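Local coordinates for type IV secretion system protein DotB (Yersinia pseudotuberculosis IP 31758, PDB 6GEF) that probably hydrolyses ATP as a hexameric P-loop ATPase of a type IVb secretion system, at residues 120-124 with 125-129; 250-254 with 255-259; 347-350 with 351-355; 382-386 with 387-391. One frame throughout, in Å; residues are numbered along the deposited sequence.

Interaction 1 of 4, residues 120-124 with 125-129; sequences LTTGG and QKQRF
Gln127 reaches back over Leu120 and Thr122, across the loop that leads into strand 128-140. Its CB lies 3.3 Å from the Leu120 carbonyl oxygen O and also meets Leu120 CB. The next atom, CG, points opposite to the backbone N (chi1 -178°) and passes alongside the leucine branch, where the model is too tight for the packing to be measured; the two side chains cross at a slant. A bend at chi2 (57°) then swings the amide over Thr122, whose side chain it meets at about a right angle. Gln127 CD stands 3.5 Å from Thr122 CG2, and the amide oxygen and nitrogen both lie near that methyl, OE1 and NE2 each 3.3 Å from CG2. OE1 also accepts the N-H of Arg128 at 2.9 Å from its N, which helps fix the rotation of the amide.

The backbone closes the loop with one bond. Gln127 N donates to Leu120 O (3.2 Å), approaching from above the carbonyl plane, while Thr121 and Lys126 form a single beta bridge. Thr122 OG1 takes the N-H of Gly124 at 3.0 Å from its N, an ST turn, and Gly123 carries the positive phi that lets the chain reverse. Further along, Leu120 CG comes to the edge of the Phe129 ring, near its plane. This surface hairpin-like connection links strands 108-115 and 128-140, antiparallel neighbours at one border of the sheet of the N-terminal half; Gln127 and Phe129 continue the pairing with His116 and Val114, and Arg128 lies on Glu113 and Phe115.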
loop_
_atom_site.group_PDB
_atom_site.type_symbol
_atom_site.label_atom_id
_atom_site.label_comp_id
_atom_site.label_asym_id
_atom_site.label_seq_id
_atom_site.Cartn_x
_atom_site.Cartn_y
_atom_site.Cartn_z
ATOM N N LEU A 120 18.115 -45.622 -33.282
ATOM C CA LEU A 120 16.969 -44.774 -32.985
ATOM C C LEU A 120 16.797 -43.771 -34.106
ATOM O O LEU A 120 17.588 -42.840 -34.232
ATOM C CB LEU A 120 17.132 -44.062 -31.628
ATOM C CG LEU A 120 16.016 -44.240 -30.608
ATOM C CD1 LEU A 120 14.642 -43.919 -31.232
ATOM C CD2 LEU A 120 16.026 -45.665 -30.049
ATOM N N THR A 121 15.768 -43.960 -34.929
ATOM C CA THR A 121 15.370 -42.959 -35.904
ATOM C C THR A 121 13.860 -42.821 -35.914
ATOM O O THR A 121 13.133 -43.764 -35.592
ATOM C CB THR A 121 15.852 -43.370 -37.334
ATOM O OG1 THR A 121 17.184 -43.915 -37.255
ATOM C CG2 THR A 121 15.837 -42.182 -38.282
ATOM N N THR A 122 13.380 -41.644 -36.299
ATOM C CA THR A 122 11.965 -41.450 -36.605
ATOM C C THR A 122 11.670 -41.504 -38.095
ATOM O O THR A 122 10.523 -41.668 -38.501
ATOM C CB THR A 122 11.464 -40.083 -36.064
ATOM O OG1 THR A 122 12.178 -39.030 -36.708
ATOM C CG2 THR A 122 11.686 -40.034 -34.521
ATOM N N GLY A 123 12.683 -41.427 -38.951
ATOM C CA GLY A 123 12.520 -41.036 -40.334
ATOM C C GLY A 123 12.913 -39.593 -40.606
ATOM O O GLY A 123 13.376 -39.272 -41.707
ATOM N N GLY A 124 12.716 -38.715 -39.617
ATOM C CA GLY A 124 13.014 -37.304 -39.786
ATOM C C GLY A 124 14.496 -37.013 -39.680
ATOM O O GLY A 124 15.082 -36.322 -40.538
ATOM N N GLN A 125 15.110 -37.480 -38.612
ATOM C CA GLN A 125 16.559 -37.381 -38.435
ATOM C C GLN A 125 16.999 -38.434 -37.428
ATOM O O GLN A 125 16.243 -39.355 -37.096
ATOM C CB GLN A 125 16.970 -35.956 -38.013
ATOM C CG GLN A 125 18.303 -35.498 -38.536
ATOM C CD GLN A 125 18.702 -34.152 -37.929
ATOM O OE1 GLN A 125 19.880 -33.827 -37.880
ATOM N NE2 GLN A 125 17.718 -33.367 -37.447
ATOM N N LYS A 126 18.217 -38.301 -36.924
ATOM C CA LYS A 126 18.625 -38.997 -35.708
ATOM C C LYS A 126 17.634 -38.672 -34.584
ATOM O O LYS A 126 17.286 -37.496 -34.357
ATOM C CB LYS A 126 20.017 -38.549 -35.265
ATOM C CG LYS A 126 21.176 -38.776 -36.185
ATOM C CD LYS A 126 21.290 -37.681 -37.246
ATOM C CE LYS A 126 22.679 -37.686 -37.878
ATOM N NZ LYS A 126 22.625 -37.435 -39.360
ATOM N N GLN A 127 17.151 -39.714 -33.896
ATOM C CA GLN A 127 16.239 -39.536 -32.809
ATOM C C GLN A 127 16.870 -38.716 -31.690
ATOM O O GLN A 127 18.052 -38.895 -31.364
ATOM C CB GLN A 127 15.776 -40.888 -32.277
ATOM C CG GLN A 127 14.741 -40.796 -31.134
ATOM C CD GLN A 127 13.496 -40.015 -31.541
ATOM O OE1 GLN A 127 13.597 -38.898 -32.035
ATOM N NE2 GLN A 127 12.312 -40.618 -31.348
ATOM N N ARG A 128 16.075 -37.826 -31.092
ATOM C CA ARG A 128 16.589 -36.793 -30.206
ATOM C C ARG A 128 15.928 -36.882 -28.842
ATOM O O ARG A 128 14.723 -37.125 -28.755
ATOM C CB ARG A 128 16.351 -35.412 -30.805
ATOM C CG ARG A 128 16.816 -34.257 -29.941
ATOM C CD ARG A 128 16.093 -32.965 -30.308
ATOM N NE ARG A 128 14.814 -33.194 -30.963
ATOM C CZ ARG A 128 14.425 -32.588 -32.093
ATOM N NH1 ARG A 128 15.227 -31.710 -32.702
ATOM N NH2 ARG A 128 13.233 -32.880 -32.614
ATOM N N PHE A 129 16.717 -36.716 -27.791
ATOM C CA PHE A 129 16.243 -36.808 -26.406
ATOM C C PHE A 129 16.517 -35.486 -25.707
ATOM O O PHE A 129 17.662 -35.040 -25.648
ATOM C CB PHE A 129 16.962 -37.958 -25.693
ATOM C CG PHE A 129 16.422 -39.299 -26.068
ATOM C CD1 PHE A 129 16.727 -39.880 -27.324
ATOM C CD2 PHE A 129 15.633 -40.015 -25.139
ATOM C CE1 PHE A 129 16.219 -41.112 -27.652
ATOM C CE2 PHE A 129 15.148 -41.267 -25.457
ATOM C CZ PHE A 129 15.448 -41.813 -26.718
#

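Interaction 2 of 4, residues 250-254 with 255-259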
loop_
_atom_site.group_PDB
_atom_site.type_symbol
_atom_site.label_atom_id
_atom_site.label_comp_id
_atom_site.label_asym_id
_atom_site.label_seq_id
_atom_site.Cartn_x
_atom_site.Cartn_y
_atom_site.Cartn_z
ATOM N N GLN A 250 -9.048 -17.413 -19.075
ATOM C CA GLN A 250 -9.834 -16.365 -19.654
ATOM C C GLN A 250 -9.801 -16.444 -21.173
ATOM O O GLN A 250 -10.825 -16.220 -21.869
ATOM C CB GLN A 250 -9.392 -14.982 -19.149
ATOM C CG GLN A 250 -9.619 -14.715 -17.695
ATOM C CD GLN A 250 -10.955 -14.065 -17.369
ATOM O OE1 GLN A 250 -11.102 -12.864 -17.603
ATOM N NE2 GLN A 250 -11.907 -14.841 -16.843
ATOM N N GLU A 251 -8.606 -16.673 -21.739
ATOM C CA GLU A 251 -8.448 -16.695 -23.195
ATOM C C GLU A 251 -9.139 -17.945 -23.799
ATOM O O GLU A 251 -9.746 -17.875 -24.880
ATOM C CB GLU A 251 -7.015 -16.649 -23.593
ATOM C CG GLU A 251 -6.279 -15.418 -23.130
ATOM C CD GLU A 251 -6.599 -14.193 -23.938
ATOM O OE1 GLU A 251 -5.919 -14.012 -24.959
ATOM O OE2 GLU A 251 -7.474 -13.391 -23.544
ATOM N N ALA A 252 -9.083 -19.072 -23.082
ATOM C CA ALA A 252 -9.750 -20.276 -23.544
ATOM C C ALA A 252 -11.228 -20.037 -23.897
ATOM O O ALA A 252 -11.679 -20.366 -24.992
ATOM C CB ALA A 252 -9.675 -21.359 -22.479
ATOM N N LEU A 253 -11.939 -19.293 -23.033
ATOM C CA LEU A 253 -13.310 -18.918 -23.323
ATOM C C LEU A 253 -13.488 -18.343 -24.740
ATOM O O LEU A 253 -14.356 -18.771 -25.488
ATOM C CB LEU A 253 -13.802 -17.907 -22.301
ATOM C CG LEU A 253 -13.827 -18.376 -20.844
ATOM C CD1 LEU A 253 -13.996 -17.176 -19.905
ATOM C CD2 LEU A 253 -14.920 -19.409 -20.583
ATOM N N ARG A 254 -12.566 -17.496 -25.113
ATOM C CA ARG A 254 -12.597 -16.863 -26.445
ATOM C C ARG A 254 -11.792 -17.644 -27.469
ATOM O O ARG A 254 -11.597 -17.165 -28.580
ATOM C CB ARG A 254 -12.121 -15.392 -26.382
ATOM C CG ARG A 254 -11.884 -14.868 -24.960
ATOM C CD ARG A 254 -12.514 -13.520 -24.665
ATOM N NE ARG A 254 -11.464 -12.618 -24.122
ATOM C CZ ARG A 254 -10.907 -12.761 -22.924
ATOM N NH1 ARG A 254 -11.295 -13.769 -22.134
ATOM N NH2 ARG A 254 -9.983 -11.880 -22.555
ATOM N N ARG A 255 -11.344 -18.847 -27.134
ATOM C CA ARG A 255 -10.649 -19.718 -28.091
ATOM C C ARG A 255 -11.454 -20.970 -28.444
ATOM O O ARG A 255 -10.885 -21.947 -28.918
ATOM C CB ARG A 255 -9.267 -20.119 -27.552
ATOM C CG ARG A 255 -8.113 -19.452 -28.307
ATOM C CD ARG A 255 -6.878 -19.418 -27.447
ATOM N NE ARG A 255 -5.966 -20.509 -27.715
ATOM C CZ ARG A 255 -5.258 -21.133 -26.783
ATOM N NH1 ARG A 255 -5.402 -20.791 -25.487
ATOM N NH2 ARG A 255 -4.437 -22.119 -27.084
ATOM N N THR A 256 -12.769 -20.938 -28.237
ATOM C CA THR A 256 -13.650 -21.981 -28.735
ATOM C C THR A 256 -13.098 -23.381 -28.509
ATOM O O THR A 256 -13.068 -24.181 -29.413
ATOM C CB THR A 256 -13.990 -21.793 -30.231
ATOM O OG1 THR A 256 -14.998 -22.716 -30.631
ATOM C CG2 THR A 256 -12.786 -21.968 -31.145
ATOM N N PRO A 257 -12.742 -23.718 -27.270
ATOM C CA PRO A 257 -12.394 -25.093 -26.950
ATOM C C PRO A 257 -13.482 -26.105 -27.345
ATOM O O PRO A 257 -14.668 -25.763 -27.370
ATOM C CB PRO A 257 -12.249 -25.104 -25.417
ATOM C CG PRO A 257 -11.938 -23.700 -25.076
ATOM C CD PRO A 257 -12.657 -22.874 -26.074
ATOM N N ASN A 258 -13.032 -27.275 -27.793
ATOM C CA ASN A 258 -13.807 -28.489 -27.544
ATOM C C ASN A 258 -13.310 -29.311 -26.357
ATOM O O ASN A 258 -14.061 -30.067 -25.781
ATOM C CB ASN A 258 -13.830 -29.389 -28.796
ATOM C CG ASN A 258 -14.432 -28.677 -29.980
ATOM O OD1 ASN A 258 -13.773 -27.855 -30.618
ATOM N ND2 ASN A 258 -15.658 -28.978 -30.302
ATOM N N LEU A 259 -12.049 -29.108 -25.974
ATOM C CA LEU A 259 -11.524 -29.610 -24.723
ATOM C C LEU A 259 -10.515 -28.626 -24.159
ATOM O O LEU A 259 -9.837 -27.934 -24.889
ATOM C CB LEU A 259 -10.884 -30.965 -24.892
ATOM C CG LEU A 259 -10.035 -31.476 -23.705
ATOM C CD1 LEU A 259 -10.913 -31.949 -22.539
ATOM C CD2 LEU A 259 -9.162 -32.623 -24.214
#
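Pro257 lays its ring against the last turn of helix 245-253, its CG 3.3 Å from the carbonyl O of Ala252 and 4.2 Å from Ala252 CB. This is a helix-to-strand connection of the P-loop ATPase fold, leading from that helix into strand 259-264 of the central sheet. The same Ala252 O accepts the N-H of Arg255 at 2.6 Å from its N, a bond reaching only three residues back, with the donor well above the carbonyl plane (57° out of it). The Arg255 side chain starts close to this turn: CB is 3.5 Å from Glu251 O, and the chain runs on past that oxygen and bends at chi3 (97°), which turns the guanidinium.

Its polar end is shared: NE forms a salt bridge with Glu147 of the second subunit, NH2 a weak hydrogen bond with Ser236 of its own chain. Thr256 OG1 likewise bonds to Lys67 and Asp55 of the second subunit, so the loop is part of a subunit interface. Within the chain, Pro257 and Arg255 pack on Leu213 of strand 211-216.

At the helix end Arg254 pairs by charge with Glu251, one turn back. Glu251 OE2 also accepts a hydrogen bond from Asn109 of the second subunit. The guanidinium has Glu251 CD over one face, offset toward its rim, and Arg254 NH2 lies 3.1 Å from Glu251 OE2, an oxygen so far out of the guanidinium plane that no N-H points at it.

Interaction 3 of 4, residues 347-350 with 351-355; sequences TDIR and EQLLS
Thr347 begins the run by presenting its carbonyl O to Glu351 N at 2.9 Å, an almost straight bond (N-H...O 174°). Glu351 CB sits over the same turn, 3.6 Å from both Thr347 O and Asp348 O, and its extended chain continues away from it. Asp348 comes next: its O receives the N-H of Gln352 at 2.9 Å from N, while its carboxylate and that of Glu351 share the exposed side, near enough for a mild repulsion to be possible.

Ile349 faces inward. Its O accepts from Leu353 N at 2.9 Å, and its CG2 lies 4.2 Å from Leu353 CD1. The two side chains run alongside each other and point the same way, one helical turn apart, and both pack on Leu369 of helix 362-372. Gln352 CB rests 3.4 Å from Ile349 O, and its side chain reaches Glu365 of that helix.

Arg350 closes the first segment, its O bonded to Leu354 N with the donor nearly in line with the carbonyl. Leu354 CG lies 3.5 Å from that oxygen. The Arg350 side chain, bent at chi2, reaches the end of helix 306-319, where NE and NH2 make weak hydrogen bonds with the carbonyls of Val317 and Glu318; Leu354 packs on the same helix and on His393 of the second subunit. Four successive i to i+4 bonds, with Ile349 and Leu353 buried, Leu354 packed on helix 306-319, and Thr347, Asp348 and Glu351 exposed, are the signature of an amphipathic alpha-helix lying on neighbouring helices.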
loop_
_atom_site.group_PDB
_atom_site.type_symbol
_atom_site.label_atom_id
_atom_site.label_comp_id
_atom_site.label_asym_id
_atom_site.label_seq_id
_atom_site.Cartn_x
_atom_site.Cartn_y
_atom_site.Cartn_z
ATOM N N THR A 347 -25.140 -40.251 -13.938
ATOM C CA THR A 347 -26.281 -39.500 -13.416
ATOM C C THR A 347 -26.779 -40.057 -12.062
ATOM O O THR A 347 -26.986 -39.315 -11.113
ATOM C CB THR A 347 -27.444 -39.529 -14.404
ATOM O OG1 THR A 347 -26.969 -39.394 -15.757
ATOM C CG2 THR A 347 -28.455 -38.456 -14.078
ATOM N N ASP A 348 -26.785 -41.399 -11.963
ATOM C CA ASP A 348 -27.164 -42.029 -10.709
ATOM C C ASP A 348 -26.242 -41.600 -9.551
ATOM O O ASP A 348 -26.725 -41.184 -8.506
ATOM C CB ASP A 348 -27.139 -43.551 -10.880
ATOM C CG ASP A 348 -27.455 -44.292 -9.601
ATOM O OD1 ASP A 348 -27.925 -43.665 -8.646
ATOM O OD2 ASP A 348 -27.231 -45.526 -9.557
ATOM N N ILE A 349 -24.954 -41.641 -9.786
ATOM C CA ILE A 349 -23.993 -41.266 -8.743
ATOM C C ILE A 349 -24.223 -39.815 -8.345
ATOM O O ILE A 349 -24.303 -39.488 -7.153
ATOM C CB ILE A 349 -22.538 -41.495 -9.215
ATOM C CG1 ILE A 349 -22.332 -42.958 -9.594
ATOM C CG2 ILE A 349 -21.572 -41.077 -8.123
ATOM C CD1 ILE A 349 -22.028 -43.867 -8.455
ATOM N N ARG A 350 -24.354 -38.920 -9.326
ATOM C CA ARG A 350 -24.635 -37.525 -9.028
ATOM C C ARG A 350 -25.877 -37.346 -8.128
ATOM O O ARG A 350 -25.782 -36.762 -7.050
ATOM C CB ARG A 350 -24.838 -36.744 -10.331
ATOM C CG ARG A 350 -23.568 -36.238 -10.977
ATOM C CD ARG A 350 -23.676 -36.208 -12.500
ATOM N NE ARG A 350 -22.828 -35.198 -13.082
ATOM C CZ ARG A 350 -22.628 -35.071 -14.389
ATOM N NH1 ARG A 350 -23.237 -35.921 -15.265
ATOM N NH2 ARG A 350 -21.822 -34.094 -14.860
ATOM N N GLU A 351 -26.985 -37.974 -8.547
ATOM C CA GLU A 351 -28.199 -37.897 -7.755
ATOM C C GLU A 351 -27.978 -38.409 -6.324
ATOM O O GLU A 351 -28.420 -37.773 -5.359
ATOM C CB GLU A 351 -29.327 -38.676 -8.415
ATOM C CG GLU A 351 -30.269 -37.813 -9.259
ATOM C CD GLU A 351 -31.491 -38.616 -9.702
ATOM O OE1 GLU A 351 -32.625 -38.041 -9.688
ATOM O OE2 GLU A 351 -31.357 -39.841 -10.040
ATOM N N GLN A 352 -27.229 -39.496 -6.194
ATOM C CA GLN A 352 -26.930 -40.031 -4.877
ATOM C C GLN A 352 -26.147 -39.037 -4.020
ATOM O O GLN A 352 -26.419 -38.880 -2.829
ATOM C CB GLN A 352 -26.170 -41.355 -4.987
ATOM C CG GLN A 352 -25.934 -42.035 -3.643
ATOM C CD GLN A 352 -27.154 -42.034 -2.724
ATOM O OE1 GLN A 352 -27.910 -41.078 -2.644
ATOM N NE2 GLN A 352 -27.412 -43.151 -2.109
ATOM N N LEU A 353 -25.192 -38.341 -4.643
ATOM C CA LEU A 353 -24.359 -37.411 -3.883
ATOM C C LEU A 353 -25.145 -36.186 -3.481
ATOM O O LEU A 353 -25.001 -35.689 -2.352
ATOM C CB LEU A 353 -23.112 -37.033 -4.692
ATOM C CG LEU A 353 -21.965 -38.031 -4.686
ATOM C CD1 LEU A 353 -20.947 -37.672 -5.760
ATOM C CD2 LEU A 353 -21.331 -38.062 -3.301
ATOM N N LEU A 354 -25.960 -35.651 -4.389
ATOM C CA LEU A 354 -26.835 -34.526 -4.047
ATOM C C LEU A 354 -27.871 -34.892 -2.940
ATOM O O LEU A 354 -28.112 -34.116 -2.043
ATOM C CB LEU A 354 -27.575 -34.023 -5.262
ATOM C CG LEU A 354 -26.737 -33.467 -6.407
ATOM C CD1 LEU A 354 -27.582 -33.366 -7.695
ATOM C CD2 LEU A 354 -26.151 -32.122 -5.965
ATOM N N SER A 355 -28.307 -36.147 -2.956
ATOM C CA SER A 355 -29.593 -36.474 -2.322
ATOM C C SER A 355 -29.517 -36.614 -0.801
ATOM O O SER A 355 -30.315 -36.017 -0.093
ATOM C CB SER A 355 -30.172 -37.766 -2.905
ATOM O OG SER A 355 -30.111 -37.778 -4.325
#

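Interaction 4 of 4, residues 382-386 with 387-391; sequences ERLHS and DGIID
Arg383 O is approached by two groups at once: Asp387 N donates to it at 3.2 Å, a nearly straight bond, and Ser386 OG lies 2.9 Å away. The Ser386 hydroxyl has one proton and two candidate acceptors, Arg383 O and Asp387 OD1, the latter 2.8 Å from OG, so its direction is not settled. The other carboxylate oxygen of Asp387 sits over one face of the Arg383 guanidinium, OD2 to NH2 3.2 Å; the planes are 54° apart and no N-H points at the oxygen, so this salt bridge works by charge alone. Bends at chi2 and chi3 fold the arginine back over the turn to reach it.

Helix 377-386 ends here in a Schellman motif. Ile389 N returns to Leu384 O at 2.9 Å and Gly388 N to His385 O at 3.0 Å, with Gly388, at positive phi, as the C-prime residue. The reversal also brings apolar groups together: Leu384 CB meets Ile390 CD1 at 3.8 Å, and Ile389 CB faces Leu384 CB. Helix 392-400 follows, and its Ala395 touches both Ile390 and His385. On the exposed flank His385, with CG anti to N (chi1 -177°), swings ND1 to Ile390 O at 2.9 Å; the acceptor lies at the ring edge, in the imidazole plane, and the N-H...O angle is 160°.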
loop_
_atom_site.group_PDB
_atom_site.type_symbol
_atom_site.label_atom_id
_atom_site.label_comp_id
_atom_site.label_asym_id
_atom_site.label_seq_id
_atom_site.Cartn_x
_atom_site.Cartn_y
_atom_site.Cartn_z
ATOM N N GLU A 382 -5.624 -55.769 -4.930
ATOM C CA GLU A 382 -5.989 -57.183 -5.039
ATOM C C GLU A 382 -5.783 -57.693 -6.450
ATOM O O GLU A 382 -5.249 -58.795 -6.646
ATOM C CB GLU A 382 -7.449 -57.396 -4.606
ATOM C CG GLU A 382 -7.827 -58.842 -4.519
ATOM C CD GLU A 382 -9.078 -59.210 -5.289
ATOM O OE1 GLU A 382 -10.022 -58.405 -5.230
ATOM O OE2 GLU A 382 -9.046 -60.277 -5.952
ATOM N N ARG A 383 -6.167 -56.915 -7.457
ATOM C CA ARG A 383 -6.008 -57.338 -8.846
ATOM C C ARG A 383 -4.537 -57.458 -9.253
ATOM O O ARG A 383 -4.142 -58.482 -9.784
ATOM C CB ARG A 383 -6.725 -56.354 -9.781
ATOM C CG ARG A 383 -7.807 -56.977 -10.655
ATOM C CD ARG A 383 -7.291 -58.227 -11.364
ATOM N NE ARG A 383 -6.639 -57.891 -12.623
ATOM C CZ ARG A 383 -6.919 -58.473 -13.796
ATOM N NH1 ARG A 383 -7.840 -59.425 -13.873
ATOM N NH2 ARG A 383 -6.272 -58.103 -14.895
ATOM N N LEU A 384 -3.746 -56.438 -8.902
ATOM C CA LEU A 384 -2.317 -56.504 -9.180
ATOM C C LEU A 384 -1.657 -57.663 -8.442
ATOM O O LEU A 384 -0.808 -58.360 -9.006
ATOM C CB LEU A 384 -1.642 -55.178 -8.810
ATOM C CG LEU A 384 -1.742 -54.045 -9.835
ATOM C CD1 LEU A 384 -3.093 -54.027 -10.507
ATOM C CD2 LEU A 384 -1.422 -52.712 -9.189
ATOM N N HIS A 385 -2.067 -57.894 -7.193
ATOM C CA HIS A 385 -1.408 -58.931 -6.393
ATOM C C HIS A 385 -1.773 -60.326 -6.883
ATOM O O HIS A 385 -0.926 -61.221 -6.882
ATOM C CB HIS A 385 -1.763 -58.757 -4.918
ATOM C CG HIS A 385 -1.087 -59.728 -4.013
ATOM N ND1 HIS A 385 0.255 -60.015 -4.115
ATOM C CD2 HIS A 385 -1.561 -60.468 -2.982
ATOM C CE1 HIS A 385 0.578 -60.903 -3.192
ATOM N NE2 HIS A 385 -0.502 -61.192 -2.488
ATOM N N SER A 386 -3.014 -60.519 -7.311
ATOM C CA SER A 386 -3.411 -61.809 -7.881
ATOM C C SER A 386 -2.614 -62.124 -9.138
ATOM O O SER A 386 -2.142 -63.252 -9.322
ATOM C CB SER A 386 -4.906 -61.837 -8.164
ATOM O OG SER A 386 -5.212 -61.102 -9.321
ATOM N N ASP A 387 -2.433 -61.120 -10.003
ATOM C CA ASP A 387 -1.580 -61.262 -11.175
ATOM C C ASP A 387 -0.101 -61.290 -10.862
ATOM O O ASP A 387 0.719 -61.160 -11.770
ATOM C CB ASP A 387 -1.883 -60.164 -12.191
ATOM C CG ASP A 387 -3.357 -60.166 -12.606
ATOM O OD1 ASP A 387 -4.196 -60.737 -11.864
ATOM O OD2 ASP A 387 -3.678 -59.571 -13.656
ATOM N N GLY A 388 0.274 -61.445 -9.586
ATOM C CA GLY A 388 1.672 -61.511 -9.220
ATOM C C GLY A 388 2.500 -60.283 -9.560
ATOM O O GLY A 388 3.708 -60.349 -9.607
ATOM N N ILE A 389 1.830 -59.162 -9.844
ATOM C CA ILE A 389 2.519 -57.959 -10.251
ATOM C C ILE A 389 3.157 -57.245 -9.066
ATOM O O ILE A 389 4.217 -56.628 -9.214
ATOM C CB ILE A 389 1.580 -57.041 -11.053
ATOM C CG1 ILE A 389 1.246 -57.700 -12.406
ATOM C CG2 ILE A 389 2.190 -55.650 -11.256
ATOM C CD1 ILE A 389 0.786 -56.735 -13.474
ATOM N N ILE A 390 2.538 -57.277 -7.891
ATOM C CA ILE A 390 3.024 -56.605 -6.708
ATOM C C ILE A 390 3.100 -57.591 -5.553
ATOM O O ILE A 390 2.366 -58.589 -5.518
ATOM C CB ILE A 390 2.141 -55.379 -6.343
ATOM C CG1 ILE A 390 0.807 -55.827 -5.760
ATOM C CG2 ILE A 390 1.952 -54.465 -7.536
ATOM C CD1 ILE A 390 -0.089 -54.679 -5.332
ATOM N N ASP A 391 3.949 -57.292 -4.600
ATOM C CA ASP A 391 4.075 -58.090 -3.394
ATOM C C ASP A 391 2.861 -57.871 -2.489
ATOM O O ASP A 391 2.115 -56.888 -2.622
ATOM C CB ASP A 391 5.332 -57.764 -2.612
ATOM C CG ASP A 391 6.501 -57.369 -3.524
ATOM O OD1 ASP A 391 6.242 -56.666 -4.554
ATOM O OD2 ASP A 391 7.658 -57.717 -3.198
#

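In the fold
All four contacts are local, and none touches another. Interactions 2 and 3, with centres about 29 Å apart, are partly buried and lie close to a second subunit, which grips interaction 2 with charged and polar side chains but meets interaction 3 only at a leucine. Interactions 1 and 4 are surface turns that no other chain of the assembly reaches; the first joins two strands of the antiparallel sheet, the second two C-terminal helices. Chemistry follows place: at the interface of interaction 2 polar side chains bond to another subunit, whereas the two surface turns close their bonds within the chain, and interaction 3 relies on regular helix bonds and apolar packing against its neighbours.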